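Side-chain contact in putative ferredoxin (Hydrogenobacter thermophilus, PDB 7M1O), which probably serves as a small electron carrier, holding a single [4Fe-4S] cluster: residues 3-8 with 24-29. Sequence-based numbering, arbitrary orientation.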
# COMPACT_ATOMS: atom_id res chain seq x y z
N LEU A 3 -10.92 5.20 -3.91
CA LEU A 3 -9.46 5.19 -3.83
C LEU A 3 -8.91 3.79 -4.05
O LEU A 3 -9.44 2.82 -3.51
CB LEU A 3 -9.01 5.73 -2.48
CG LEU A 3 -7.61 6.35 -2.42
CD1 LEU A 3 -7.57 7.66 -3.20
CD2 LEU A 3 -7.18 6.57 -0.98
N ARG A 4 -7.86 3.69 -4.86
CA ARG A 4 -7.14 2.43 -5.03
C ARG A 4 -5.65 2.65 -4.80
O ARG A 4 -5.16 3.77 -4.92
CB ARG A 4 -7.38 1.84 -6.43
CG ARG A 4 -6.85 2.66 -7.59
CD ARG A 4 -7.01 1.90 -8.90
NE ARG A 4 -6.42 2.59 -10.04
CZ ARG A 4 -6.36 2.09 -11.27
NH1 ARG A 4 -6.84 0.88 -11.52
NH2 ARG A 4 -5.81 2.79 -12.25
N THR A 5 -4.94 1.58 -4.46
CA THR A 5 -3.53 1.68 -4.11
C THR A 5 -2.76 0.43 -4.52
O THR A 5 -3.33 -0.66 -4.63
CB THR A 5 -3.35 1.93 -2.59
OG1 THR A 5 -1.96 2.10 -2.28
CG2 THR A 5 -3.91 0.77 -1.78
N MET A 6 -1.46 0.60 -4.77
CA MET A 6 -0.58 -0.52 -5.11
C MET A 6 0.80 -0.27 -4.52
O MET A 6 1.12 0.86 -4.14
CB MET A 6 -0.49 -0.71 -6.63
CG MET A 6 0.20 0.43 -7.39
SD MET A 6 0.80 -0.10 -9.02
CE MET A 6 1.30 1.45 -9.75
N VAL A 7 1.61 -1.32 -4.46
CA VAL A 7 3.00 -1.21 -4.02
C VAL A 7 3.94 -1.58 -5.16
O VAL A 7 3.76 -2.62 -5.80
CB VAL A 7 3.29 -2.11 -2.80
CG1 VAL A 7 4.77 -2.06 -2.42
CG2 VAL A 7 2.43 -1.68 -1.61
N ASP A 8 4.92 -0.73 -5.40
CA ASP A 8 5.96 -1.01 -6.39
C ASP A 8 7.09 -1.79 -5.72
O ASP A 8 7.92 -1.19 -5.02
CB ASP A 8 6.48 0.29 -7.00
CG ASP A 8 7.36 0.06 -8.21
OD1 ASP A 8 7.85 -1.08 -8.39
OD2 ASP A 8 7.57 1.01 -8.99
N GLU A 24 -4.85 -3.56 7.27
CA GLU A 24 -6.08 -3.77 6.51
C GLU A 24 -5.81 -3.71 5.01
O GLU A 24 -6.53 -4.32 4.22
CB GLU A 24 -7.14 -2.72 6.88
CG GLU A 24 -7.49 -2.65 8.36
CD GLU A 24 -6.67 -1.62 9.13
OE1 GLU A 24 -5.51 -1.37 8.74
OE2 GLU A 24 -7.19 -1.07 10.12
N VAL A 25 -4.77 -2.97 4.62
CA VAL A 25 -4.48 -2.71 3.21
C VAL A 25 -3.17 -3.34 2.74
O VAL A 25 -3.10 -3.85 1.63
CB VAL A 25 -4.43 -1.19 2.93
CG1 VAL A 25 -4.09 -0.91 1.47
CG2 VAL A 25 -5.75 -0.54 3.30
N TYR A 26 -2.15 -3.31 3.59
CA TYR A 26 -0.82 -3.80 3.21
C TYR A 26 -0.34 -4.93 4.11
O TYR A 26 -0.72 -5.02 5.27
CB TYR A 26 0.19 -2.65 3.26
CG TYR A 26 -0.25 -1.42 2.51
CD1 TYR A 26 -0.08 -1.32 1.13
CD2 TYR A 26 -0.85 -0.36 3.17
CE1 TYR A 26 -0.49 -0.20 0.44
CE2 TYR A 26 -1.26 0.77 2.49
CZ TYR A 26 -1.08 0.84 1.13
OH TYR A 26 -1.49 1.96 0.45
N LYS A 27 0.49 -5.80 3.54
CA LYS A 27 1.08 -6.90 4.29
C LYS A 27 2.50 -7.16 3.83
O LYS A 27 2.87 -6.83 2.70
CB LYS A 27 0.25 -8.18 4.13
CG LYS A 27 0.32 -8.78 2.73
CD LYS A 27 -0.64 -9.95 2.56
CE LYS A 27 -0.56 -10.52 1.15
NZ LYS A 27 -1.60 -11.56 0.87
N ASN A 28 3.30 -7.74 4.72
CA ASN A 28 4.61 -8.26 4.35
C ASN A 28 4.39 -9.44 3.40
O ASN A 28 3.73 -10.41 3.76
CB ASN A 28 5.38 -8.68 5.60
CG ASN A 28 6.80 -9.13 5.30
OD1 ASN A 28 7.12 -9.57 4.20
ND2 ASN A 28 7.67 -9.04 6.31
N ARG A 29 4.92 -9.34 2.18
CA ARG A 29 4.68 -10.37 1.17
C ARG A 29 5.38 -11.67 1.55
O ARG A 29 5.01 -12.74 1.07
CB ARG A 29 5.13 -9.90 -0.22
CG ARG A 29 6.62 -10.04 -0.50
CD ARG A 29 6.97 -9.58 -1.91
NE ARG A 29 8.39 -9.73 -2.19
CZ ARG A 29 8.95 -9.49 -3.38
NH1 ARG A 29 8.20 -9.11 -4.41
NH2 ARG A 29 10.26 -9.65 -3.54
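In Thr-5, a chi1 of -177° puts OG1 across from the backbone N. In Tyr-26, a chi1 of -51° sets the ring opposite its own carbonyl carbon. The first torsion turns the threonine hydroxyl, and the second swings the phenol, until the two oxygens come together between the segments. The hydroxyls meet at an angle, about 125° at Tyr-26 OH. Thr-5 OG1 and Tyr-26 OH form a hydrogen bond of 2.8 Å; either may be the donor. OG1 sits at the ring edge, near the ring plane. Thr-5 OG1 also bonds to Thr-69 OG1, so the buried phenol joins a chain of hydroxyls reaching strand 67-71. The methyl CG2 of Thr-5 lies 3.5 Å from Tyr-26 OH. Thr-5 CG2 also meets Val-25 CG1, at 3.7 Å. That same Val-25 CG1 covers one face of the Tyr-26 ring, 3.4 Å above the plane and over its centre.

The contact joins the two sheets of this single-cluster ferredoxin. Strand 3-7 is the middle strand of the three-stranded antiparallel sheet, and strand 26-28 pairs with 34-36. No backbone hydrogen bonds link strands 3-7 and 26-28; side chains bridge them. Helix 52-61 adds Val-55 and Val-58 against Tyr-26.

Nearer the cluster, Val-7 CG2 approaches the tyrosine ring obliquely, 3.7 Å from Tyr-26 CD1. Val-7 also touches the [4Fe-4S] cluster, and the Tyr-26 side chain comes within about 4 Å of that of the ligand Cys-18. Replacing Tyr-26 by an alanine would probably leave Thr-5 OG1 without its phenol partner and open a gap between Val-7 and Val-25.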